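Local coordinates for uncharacterized protein (PDB 3LPZ) that probably acts in the Get pathway of tail-anchored protein biogenesis, as an alpha-solenoid of the GET4 family that offers surfaces to partners such as Get5, at residues L80-D83 with T84-A88; E120-D123 with W124-F128; S268-E271 with A272-N275; G279-D282 with T283-L287. All coordinates share one frame; numbering follows the deposited sequence. Where two conformers were deposited one is given.

Interaction 1: residues L80-D83 with T84-A88; sequences LLVD and TFRQA
Leu-81 and Phe-85 form the tightly packed part of this helical turn. Their side chains lie alongside each other and point the same way. Leu-81 CD1 sits over one face of the Phe-85 ring, offset toward its rim, 4.1 Å from CZ. Leu-100 of helix 94-104 touches both residues. The ring of Trp-124 meets that of Phe-85 with planes about 25° apart, so the pair is buried between neighbouring helices. Thr-84 is buried too. Its OG1, beside the backbone N at chi1 -62°, donates to Leu-80 O at 2.8 Å. Thr-84 N bonds to the same oxygen from the opposite face of the carbonyl plane, so Leu-80 O is gripped twice.

The looser side holds Asp-83 and Arg-86, both partly exposed. In the conformer given, Arg-86 NH1 reaches Asp-83 OD1 at 2.7 Å in a salt bridge; in the other deposited conformer of Asp-83 this bridge is doubtful. As a hydrogen bond it is weak, bent to 123° at the hydrogen, and the carboxylate and guanidinium planes are turned well out of line. The carboxylate comes at the guanidinium edge, while Val-82 CG1 lies over one face, 3.8 Å from Arg-86 NH1. Arg-86 NH2 bridges to Glu-120 and Asp-123 on helix 112-128. A methionine in place of Arg-86 would probably leave Glu-120 and Asp-123, and perhaps Asp-83, without their shared cation and weaken the tie between the two helices. An i to i+3 Asp-Arg pair thus sits on a helix whose apolar residues and arginine both face neighbouring helices, as in the helix packing of an alpha-solenoid.

Interaction 2: residues E120-D123 with W124-F128; sequences EMID and WSKKF
Asp-123 and Lys-127 meet one helical turn apart, and Asp-123 has the most surface buried in this contact. Its CG stands anti to the backbone N (chi1 173°), which carries the carboxylate to the side where Lys-127 arrives. Lys-127 NZ forms a salt bridge with Asp-123 OD1 at 2.7 Å, on the syn lone pair of that oxygen. The lysine chain bends at its last torsion to get there. The other oxygen, OD2, bridges to Arg-86 on helix 71-88. An asparagine in place of Asp-123 would probably leave Lys-127 and Arg-86 short of the negative charge that they share. A water accepts from Lys-126 NZ at 3.0 Å and donates a long, weak bond to Asp-123 OD1.

Trp-124 comes second. Within this turn the indole is met at its edge, where Trp-124 CE3 lies 3.5 Å from Met-121 O, near the ring plane. Its NE1 bonds to Gln-90 O in the loop after helix 71-88. Trp-124 N gives a nearly straight bond to Glu-120 O, 2.8 Å long and 167° at the hydrogen.

Ile-122 is the third. Ile-122 O takes two bonds, from Lys-126 N and from Ser-125 OG at 2.6 Å. The hydroxyl folds back between the backbone N and the carbonyl carbon (chi1 80°), and Asp-135 N also bonds to it. Ile-122 CG2 packs 4.0 Å from Lys-126 CE, against the methylene part of that chain. An i to i+4 Asp-Lys bridge, extended to Arg-86 of the neighbouring helix, thus sits beside a buried tryptophan that packs between helices of the alpha-solenoid.

Interaction 3: residues S268-E271 with A272-N275; sequences SKYE and ANLN
The kink between helices 260-269 and 271-275 brings these residues together. Tyr-270 leaves helical geometry there and takes the N-cap position of the second helix. Its carbonyl oxygen opens that helix by accepting from Leu-274 N at 2.8 Å. This bond runs nearly along the C=O axis and is straight, 164° at the hydrogen. Next in line, Asn-275 N bonds to Glu-271 O at 2.9 Å.

A water spans the break in the helical bonding. It donates to Lys-269 O and accepts from Ala-272 N at 3.0 Å, so it links the last turn of one helix to the first turn of the next. Both backbone groups are satisfied although no direct bond joins them.

Leu-274, Asn-273 and Asn-275 fold their side chains back on the turn. Leu-274 CG lies beside its own backbone N (chi1 -70°), which lays the isobutyl group along the Tyr-270 carbonyl. Its CD1 comes 4.1 Å from Tyr-270 CB in an apolar contact. Asn-273 crosses the tyrosine at a slant. Its ND2 is 3.8 Å from Tyr-270 CD1, and the amide and ring planes are 59° apart. On the outer side Asn-275 ND2 passes 3.9 Å from Glu-271 CG, with amide and carboxylate planes steeply turned against each other. Separately, Lys-269 CG lies over one face of the Tyr-270 ring, offset toward the rim. Glu-271, Ala-272 and Asn-275 are exposed.

Helix 243-256 covers the inner side of the kink. Tyr-270 touches its Asn-246, Leu-274 rests on Leu-244, and Asn-273 meets Pro-243 and Leu-244.

Interaction 4: residues G279-D282 with T283-L287; sequences GIWD and TALEL
Trp-281 and Leu-285 make the apolar contact of this helix start. Leu-285 CD1 lies 3.9 Å from Trp-281 CB and stands at the edge of the indole, near its plane. The leucine CG is beside its own backbone N (chi1 -73°), and this directs the branch back toward the tryptophan. The indole itself leads away from the turn.

The direct hydrogen bonds are two. Leu-285 N donates to Trp-281 O at 2.8 Å, and Glu-286 N donates to Asp-282 O at 3.0 Å. They are the first main-chain bonds of helix 282-293.

Waters carry the bonding back into the loop. One donates to Gly-279 O at 2.7 Å and accepts from Thr-283 N at 3.0 Å. A second donates to Ile-280 O and accepts from Ala-284 N, again at 3.0 Å to that nitrogen. Two amides of the first turn are thus satisfied by solvent that also holds the incoming loop. Asp-282 N closes that loop on Gly-279 O, and Gly-279 has a positive phi, which favours glycine.

Asp-282 OD2 and Glu-286 OE2, of like charge, lie 5.9 Å apart and do not touch each other; Glu-286 also meets Arg-297.

Around the turn, Trp-281 packs on Leu-244, Phe-247 and Ile-248 of helix 243-256 and on Ala-191 of helix 186-199. Leu-285 also rests on Phe-247, while Ala-284 meets Leu-199.

In the fold
From the N terminus the four contacts follow in series, and none nests in or crosses another. Each joins adjacent turns, so none closes a long loop. Interaction 1 lies late in helix 71-88 and interaction 2 late in helix 112-128. These two touch: Phe-85 packs on Trp-124, and salt bridges join the helices beside it. Interaction 3 marks the break between helices 260-269 and 271-275, and interaction 4 starts helix 282-293. They touch where Leu-274 CD2 packs 3.7 Å from Trp-281 CE3, and both lean on helix 243-256. The two pairs occupy opposite sides of the chain's centre; centres of interactions 1 and 3 are about 52 Å apart.

Interaction 1: residues L80-D83 with T84-A88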
loop_
_atom_site.group_PDB
_atom_site.type_symbol
_atom_site.label_atom_id
_atom_site.label_comp_id
_atom_site.label_asym_id
_atom_site.label_seq_id
_atom_site.Cartn_x
_atom_site.Cartn_y
_atom_site.Cartn_z
ATOM N N LEU A 80 5.913 -19.171 -12.573
ATOM C CA LEU A 80 7.073 -19.550 -13.394
ATOM C C LEU A 80 7.485 -18.375 -14.296
ATOM O O LEU A 80 8.655 -18.164 -14.565
ATOM C CB LEU A 80 6.737 -20.787 -14.242
ATOM C CG LEU A 80 7.866 -21.460 -15.024
ATOM C CD1 LEU A 80 9.063 -21.754 -14.111
ATOM C CD2 LEU A 80 7.365 -22.744 -15.732
ATOM N N LEU A 81 6.498 -17.607 -14.749
ATOM C CA LEU A 81 6.743 -16.463 -15.593
ATOM C C LEU A 81 7.609 -15.441 -14.844
ATOM O O LEU A 81 8.552 -14.886 -15.412
ATOM C CB LEU A 81 5.412 -15.825 -16.032
ATOM C CG LEU A 81 5.493 -14.461 -16.756
ATOM C CD1 LEU A 81 6.292 -14.600 -18.081
ATOM C CD2 LEU A 81 4.087 -13.845 -16.985
ATOM N N VAL A 82 7.263 -15.171 -13.584
ATOM C CA VAL A 82 8.062 -14.252 -12.766
ATOM C C VAL A 82 9.460 -14.829 -12.603
ATOM O O VAL A 82 10.438 -14.094 -12.718
ATOM C CB VAL A 82 7.471 -14.022 -11.342
ATOM C CG1 VAL A 82 8.404 -13.106 -10.517
ATOM C CG2 VAL A 82 6.074 -13.406 -11.431
ATOM N N ASP A 83 9.597 -16.124 -12.309
ATOM C CA ASP A 83 10.932 -16.689 -12.126
ATOM C C ASP A 83 11.743 -16.610 -13.431
ATOM O O ASP A 83 12.973 -16.490 -13.421
ATOM C CB ASP A 83 10.836 -18.112 -11.563
ATOM C CG ASP A 83 10.639 -18.115 -10.051
ATOM O OD1 ASP A 83 11.528 -17.624 -9.300
ATOM O OD2 ASP A 83 9.593 -18.600 -9.595
ATOM N N THR A 84 11.030 -16.670 -14.557
ATOM C CA THR A 84 11.656 -16.555 -15.858
ATOM C C THR A 84 12.196 -15.140 -16.050
ATOM O O THR A 84 13.297 -14.988 -16.561
ATOM C CB THR A 84 10.681 -16.960 -16.987
ATOM O OG1 THR A 84 10.320 -18.342 -16.797
ATOM C CG2 THR A 84 11.324 -16.800 -18.371
ATOM N N PHE A 85 11.434 -14.118 -15.635
ATOM C CA PHE A 85 11.898 -12.714 -15.710
ATOM C C PHE A 85 13.174 -12.548 -14.875
ATOM O O PHE A 85 14.132 -11.903 -15.289
ATOM C CB PHE A 85 10.819 -11.734 -15.207
ATOM C CG PHE A 85 9.705 -11.420 -16.215
ATOM C CD1 PHE A 85 9.932 -11.404 -17.586
ATOM C CD2 PHE A 85 8.435 -11.076 -15.766
ATOM C CE1 PHE A 85 8.890 -11.086 -18.503
ATOM C CE2 PHE A 85 7.390 -10.761 -16.676
ATOM C CZ PHE A 85 7.632 -10.760 -18.039
ATOM N N ARG A 86 13.171 -13.107 -13.679
ATOM C CA ARG A 86 14.381 -13.119 -12.840
ATOM C C ARG A 86 15.603 -13.721 -13.496
ATOM O O ARG A 86 16.673 -13.114 -13.480
ATOM C CB ARG A 86 14.139 -13.940 -11.599
ATOM C CG ARG A 86 13.240 -13.326 -10.667
ATOM C CD ARG A 86 13.357 -14.085 -9.367
ATOM N NE ARG A 86 12.496 -13.476 -8.380
ATOM C CZ ARG A 86 11.328 -13.968 -8.005
ATOM N NH1 ARG A 86 10.871 -15.122 -8.532
ATOM N NH2 ARG A 86 10.638 -13.317 -7.088
ATOM N N GLN A 87 15.444 -14.936 -14.031
ATOM C CA GLN A 87 16.530 -15.660 -14.687
ATOM C C GLN A 87 17.043 -14.940 -15.933
ATOM O O GLN A 87 18.223 -14.987 -16.244
ATOM C CB GLN A 87 16.064 -17.055 -15.097
ATOM C CG GLN A 87 15.913 -17.993 -13.954
ATOM C CD GLN A 87 15.770 -19.409 -14.448
ATOM O OE1 GLN A 87 16.700 -20.208 -14.326
ATOM N NE2 GLN A 87 14.630 -19.722 -15.062
ATOM N N ALA A 88 16.134 -14.291 -16.640
ATOM C CA ALA A 88 16.477 -13.487 -17.807
ATOM C C ALA A 88 17.146 -12.158 -17.432
ATOM O O ALA A 88 17.651 -11.480 -18.297
ATOM C CB ALA A 88 15.219 -13.210 -18.619
#

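Interaction 2: residues E120-D123 with W124-F128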
loop_
_atom_site.group_PDB
_atom_site.type_symbol
_atom_site.label_atom_id
_atom_site.label_comp_id
_atom_site.label_asym_id
_atom_site.label_seq_id
_atom_site.Cartn_x
_atom_site.Cartn_y
_atom_site.Cartn_z
ATOM N N GLU A 120 5.664 -12.972 -5.315
ATOM C CA GLU A 120 6.800 -13.139 -6.227
ATOM C C GLU A 120 6.964 -11.938 -7.150
ATOM O O GLU A 120 8.087 -11.449 -7.336
ATOM C CB GLU A 120 6.690 -14.438 -7.044
ATOM C CG GLU A 120 6.752 -15.726 -6.168
ATOM C CD GLU A 120 8.103 -15.938 -5.457
ATOM O OE1 GLU A 120 9.151 -15.404 -5.887
ATOM O OE2 GLU A 120 8.113 -16.652 -4.447
ATOM N N MET A 121 5.850 -11.492 -7.724
ATOM C CA MET A 121 5.814 -10.408 -8.700
ATOM C C MET A 121 6.353 -9.097 -8.058
ATOM O O MET A 121 7.200 -8.395 -8.638
ATOM C CB MET A 121 4.346 -10.257 -9.174
ATOM C CG MET A 121 4.008 -9.041 -10.024
ATOM S SD MET A 121 2.211 -8.805 -10.234
ATOM C CE MET A 121 1.685 -8.038 -8.694
ATOM N N ILE A 122 5.869 -8.784 -6.851
ATOM C CA ILE A 122 6.333 -7.595 -6.131
ATOM C C ILE A 122 7.832 -7.700 -5.821
ATOM O O ILE A 122 8.556 -6.710 -5.984
ATOM C CB ILE A 122 5.539 -7.347 -4.829
ATOM C CG1 ILE A 122 4.067 -6.977 -5.136
ATOM C CG2 ILE A 122 6.234 -6.254 -3.913
ATOM C CD1 ILE A 122 3.871 -5.655 -5.841
ATOM N N ASP A 123 8.279 -8.886 -5.395
ATOM C CA ASP A 123 9.685 -9.126 -5.041
ATOM C C ASP A 123 10.569 -8.998 -6.278
ATOM O O ASP A 123 11.624 -8.364 -6.232
ATOM C CB ASP A 123 9.893 -10.510 -4.388
ATOM C CG ASP A 123 11.358 -10.830 -4.167
ATOM O OD1 ASP A 123 11.930 -10.380 -3.147
ATOM O OD2 ASP A 123 11.957 -11.502 -5.023
ATOM N N TRP A 124 10.142 -9.554 -7.399
ATOM C CA TRP A 124 10.914 -9.318 -8.624
ATOM C C TRP A 124 10.983 -7.805 -8.920
ATOM O O TRP A 124 12.027 -7.289 -9.284
ATOM C CB TRP A 124 10.319 -10.087 -9.803
ATOM C CG TRP A 124 10.680 -9.509 -11.157
ATOM C CD1 TRP A 124 11.848 -9.715 -11.871
ATOM C CD2 TRP A 124 9.868 -8.646 -11.963
ATOM N NE1 TRP A 124 11.781 -9.057 -13.066
ATOM C CE2 TRP A 124 10.591 -8.380 -13.147
ATOM C CE3 TRP A 124 8.589 -8.078 -11.803
ATOM C CZ2 TRP A 124 10.085 -7.562 -14.173
ATOM C CZ3 TRP A 124 8.087 -7.261 -12.813
ATOM C CH2 TRP A 124 8.838 -7.016 -13.993
ATOM N N SER A 125 9.874 -7.094 -8.733
ATOM C CA SER A 125 9.852 -5.666 -9.063
ATOM C C SER A 125 10.778 -4.846 -8.115
ATOM O O SER A 125 11.305 -3.816 -8.510
ATOM C CB SER A 125 8.424 -5.129 -9.068
ATOM O OG SER A 125 7.956 -4.858 -7.751
ATOM N N LYS A 126 10.959 -5.300 -6.878
ATOM C CA LYS A 126 11.875 -4.628 -5.940
ATOM C C LYS A 126 13.320 -4.784 -6.379
ATOM O O LYS A 126 14.105 -3.816 -6.361
ATOM C CB LYS A 126 11.745 -5.207 -4.529
ATOM C CG LYS A 126 10.397 -5.025 -3.880
ATOM C CD LYS A 126 10.418 -5.741 -2.531
ATOM C CE LYS A 126 9.327 -5.272 -1.639
ATOM N NZ LYS A 126 9.427 -5.995 -0.343
ATOM N N LYS A 127 13.668 -6.012 -6.761
ATOM C CA LYS A 127 15.039 -6.350 -7.117
ATOM C C LYS A 127 15.405 -5.955 -8.548
ATOM O O LYS A 127 16.553 -5.652 -8.822
ATOM C CB LYS A 127 15.276 -7.851 -6.850
ATOM C CG LYS A 127 15.466 -8.074 -5.341
ATOM C CD LYS A 127 15.357 -9.504 -4.881
ATOM C CE LYS A 127 15.566 -9.535 -3.373
ATOM N NZ LYS A 127 14.645 -10.512 -2.732
ATOM N N PHE A 128 14.424 -5.921 -9.445
ATOM C CA PHE A 128 14.688 -5.702 -10.852
ATOM C C PHE A 128 14.127 -4.362 -11.364
ATOM O O PHE A 128 14.168 -4.078 -12.546
ATOM C CB PHE A 128 14.222 -6.929 -11.667
ATOM C CG PHE A 128 15.121 -8.146 -11.476
ATOM C CD1 PHE A 128 14.942 -9.014 -10.374
ATOM C CD2 PHE A 128 16.196 -8.381 -12.342
ATOM C CE1 PHE A 128 15.757 -10.118 -10.199
ATOM C CE2 PHE A 128 17.047 -9.496 -12.158
ATOM C CZ PHE A 128 16.822 -10.363 -11.088
HETATM O O HOH W 1 9.865 -8.845 -0.994
#

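Interaction 3: residues S268-E271 with A272-N275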
loop_
_atom_site.group_PDB
_atom_site.type_symbol
_atom_site.label_atom_id
_atom_site.label_comp_id
_atom_site.label_asym_id
_atom_site.label_seq_id
_atom_site.Cartn_x
_atom_site.Cartn_y
_atom_site.Cartn_z
ATOM N N SER A 268 0.039 20.332 22.126
ATOM C CA SER A 268 -0.463 20.933 23.346
ATOM C C SER A 268 -1.954 21.263 23.225
ATOM O O SER A 268 -2.749 20.882 24.081
ATOM C CB SER A 268 0.346 22.195 23.660
ATOM O OG SER A 268 -0.366 23.018 24.556
ATOM N N LYS A 269 -2.333 21.965 22.156
ATOM C CA LYS A 269 -3.730 22.358 21.964
ATOM C C LYS A 269 -4.670 21.153 21.992
ATOM O O LYS A 269 -5.789 21.245 22.501
ATOM C CB LYS A 269 -3.902 23.127 20.653
ATOM C CG LYS A 269 -5.335 23.474 20.320
ATOM C CD LYS A 269 -5.432 24.407 19.124
ATOM C CE LYS A 269 -6.889 24.828 18.975
ATOM N NZ LYS A 269 -7.097 26.060 18.180
ATOM N N TYR A 270 -4.209 20.030 21.439
ATOM C CA TYR A 270 -5.061 18.857 21.227
ATOM C C TYR A 270 -4.723 17.714 22.171
ATOM O O TYR A 270 -5.167 16.578 21.939
ATOM C CB TYR A 270 -4.975 18.389 19.753
ATOM C CG TYR A 270 -5.670 19.349 18.811
ATOM C CD1 TYR A 270 -7.067 19.317 18.671
ATOM C CD2 TYR A 270 -4.953 20.311 18.094
ATOM C CE1 TYR A 270 -7.733 20.204 17.844
ATOM C CE2 TYR A 270 -5.615 21.214 17.244
ATOM C CZ TYR A 270 -7.012 21.144 17.129
ATOM O OH TYR A 270 -7.707 22.000 16.308
ATOM N N GLU A 271 -3.957 18.018 23.234
ATOM C CA GLU A 271 -3.530 16.998 24.205
ATOM C C GLU A 271 -4.687 16.152 24.714
ATOM O O GLU A 271 -4.596 14.929 24.662
ATOM C CB GLU A 271 -2.725 17.592 25.377
ATOM C CG GLU A 271 -2.159 16.532 26.307
ATOM C CD GLU A 271 -1.390 17.093 27.504
ATOM O OE1 GLU A 271 -1.389 18.331 27.709
ATOM O OE2 GLU A 271 -0.795 16.279 28.253
ATOM N N ALA A 272 -5.784 16.774 25.164
ATOM C CA ALA A 272 -6.894 15.972 25.713
ATOM C C ALA A 272 -7.484 15.026 24.663
ATOM O O ALA A 272 -7.740 13.841 24.948
ATOM C CB ALA A 272 -7.995 16.855 26.330
ATOM N N ASN A 273 -7.691 15.551 23.454
ATOM C CA ASN A 273 -8.296 14.776 22.362
ATOM C C ASN A 273 -7.403 13.625 21.960
ATOM O O ASN A 273 -7.880 12.510 21.717
ATOM C CB ASN A 273 -8.556 15.653 21.131
ATOM C CG ASN A 273 -9.253 16.960 21.477
ATOM O OD1 ASN A 273 -10.470 17.076 21.363
ATOM N ND2 ASN A 273 -8.483 17.938 21.921
ATOM N N LEU A 274 -6.104 13.907 21.874
ATOM C CA LEU A 274 -5.127 12.885 21.487
ATOM C C LEU A 274 -5.023 11.792 22.546
ATOM O O LEU A 274 -4.878 10.628 22.207
ATOM C CB LEU A 274 -3.755 13.518 21.232
ATOM C CG LEU A 274 -3.629 14.408 19.985
ATOM C CD1 LEU A 274 -2.352 15.277 20.048
ATOM C CD2 LEU A 274 -3.675 13.569 18.704
ATOM N N ASN A 275 -5.123 12.181 23.822
ATOM C CA ASN A 275 -5.010 11.246 24.951
ATOM C C ASN A 275 -6.094 10.176 24.918
ATOM O O ASN A 275 -5.860 9.048 25.342
ATOM C CB ASN A 275 -5.030 11.996 26.310
ATOM C CG ASN A 275 -3.661 12.546 26.712
ATOM O OD1 ASN A 275 -2.644 12.296 26.050
ATOM N ND2 ASN A 275 -3.626 13.296 27.815
HETATM O O HOH W 2 -6.548 19.638 25.005
#

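Interaction 4: residues G279-D282 with T283-L287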
loop_
_atom_site.group_PDB
_atom_site.type_symbol
_atom_site.label_atom_id
_atom_site.label_comp_id
_atom_site.label_asym_id
_atom_site.label_seq_id
_atom_site.Cartn_x
_atom_site.Cartn_y
_atom_site.Cartn_z
ATOM N N GLY A 279 -2.932 5.841 22.498
ATOM C CA GLY A 279 -1.643 5.541 21.881
ATOM C C GLY A 279 -1.591 5.197 20.409
ATOM O O GLY A 279 -0.487 5.021 19.867
ATOM N N ILE A 280 -2.740 5.100 19.735
ATOM C CA ILE A 280 -2.713 4.554 18.370
ATOM C C ILE A 280 -1.991 5.440 17.348
ATOM O O ILE A 280 -1.637 4.959 16.271
ATOM C CB ILE A 280 -4.112 4.149 17.791
ATOM C CG1 ILE A 280 -5.042 5.379 17.689
ATOM C CG2 ILE A 280 -4.711 2.920 18.574
ATOM C CD1 ILE A 280 -6.374 5.112 16.917
ATOM N N TRP A 281 -1.810 6.722 17.657
ATOM C CA TRP A 281 -1.039 7.603 16.745
ATOM C C TRP A 281 0.378 7.917 17.232
ATOM O O TRP A 281 1.085 8.685 16.575
ATOM C CB TRP A 281 -1.739 8.942 16.482
ATOM C CG TRP A 281 -3.067 8.880 15.774
ATOM C CD1 TRP A 281 -3.710 7.767 15.285
ATOM C CD2 TRP A 281 -3.916 9.998 15.471
ATOM N NE1 TRP A 281 -4.916 8.127 14.707
ATOM C CE2 TRP A 281 -5.065 9.488 14.806
ATOM C CE3 TRP A 281 -3.826 11.377 15.708
ATOM C CZ2 TRP A 281 -6.106 10.314 14.378
ATOM C CZ3 TRP A 281 -4.868 12.202 15.268
ATOM C CH2 TRP A 281 -5.987 11.671 14.617
ATOM N N ASP A 282 0.783 7.362 18.378
ATOM C CA ASP A 282 1.988 7.819 19.089
ATOM C C ASP A 282 3.255 7.615 18.266
ATOM O O ASP A 282 4.055 8.533 18.111
ATOM C CB ASP A 282 2.163 7.082 20.422
ATOM C CG ASP A 282 1.261 7.598 21.522
ATOM O OD1 ASP A 282 0.642 8.680 21.376
ATOM O OD2 ASP A 282 1.192 6.892 22.558
ATOM N N THR A 283 3.442 6.406 17.739
ATOM C CA THR A 283 4.646 6.114 16.956
ATOM C C THR A 283 4.680 6.912 15.647
ATOM O O THR A 283 5.741 7.437 15.249
ATOM C CB THR A 283 4.777 4.606 16.686
ATOM O OG1 THR A 283 4.877 3.932 17.940
ATOM C CG2 THR A 283 6.033 4.294 15.872
ATOM N N ALA A 284 3.521 7.006 14.987
ATOM C CA ALA A 284 3.376 7.827 13.784
ATOM C C ALA A 284 3.742 9.289 14.051
ATOM O O ALA A 284 4.447 9.906 13.255
ATOM C CB ALA A 284 1.957 7.739 13.218
ATOM N N LEU A 285 3.236 9.851 15.150
ATOM C CA LEU A 285 3.472 11.270 15.435
ATOM C C LEU A 285 4.930 11.530 15.793
ATOM O O LEU A 285 5.485 12.549 15.414
ATOM C CB LEU A 285 2.549 11.776 16.542
ATOM C CG LEU A 285 1.098 11.947 16.095
ATOM C CD1 LEU A 285 0.219 12.263 17.273
ATOM C CD2 LEU A 285 0.970 13.029 14.980
ATOM N N GLU A 286 5.533 10.599 16.518
ATOM C CA GLU A 286 6.975 10.668 16.836
ATOM C C GLU A 286 7.829 10.678 15.581
ATOM O O GLU A 286 8.758 11.474 15.463
ATOM C CB GLU A 286 7.383 9.469 17.670
ATOM C CG GLU A 286 7.085 9.629 19.134
ATOM C CD GLU A 286 7.488 8.407 19.919
ATOM O OE1 GLU A 286 8.544 7.800 19.606
ATOM O OE2 GLU A 286 6.736 8.050 20.838
ATOM N N LEU A 287 7.517 9.785 14.648
ATOM C CA LEU A 287 8.274 9.711 13.387
ATOM C C LEU A 287 8.074 10.963 12.540
ATOM O O LEU A 287 9.030 11.482 11.952
ATOM C CB LEU A 287 7.929 8.450 12.589
ATOM C CG LEU A 287 8.695 7.197 13.011
ATOM C CD1 LEU A 287 8.131 5.981 12.314
ATOM C CD2 LEU A 287 10.199 7.311 12.714
HETATM O O HOH W 3 1.458 4.251 18.190
HETATM O O HOH W 4 1.296 5.134 15.493
#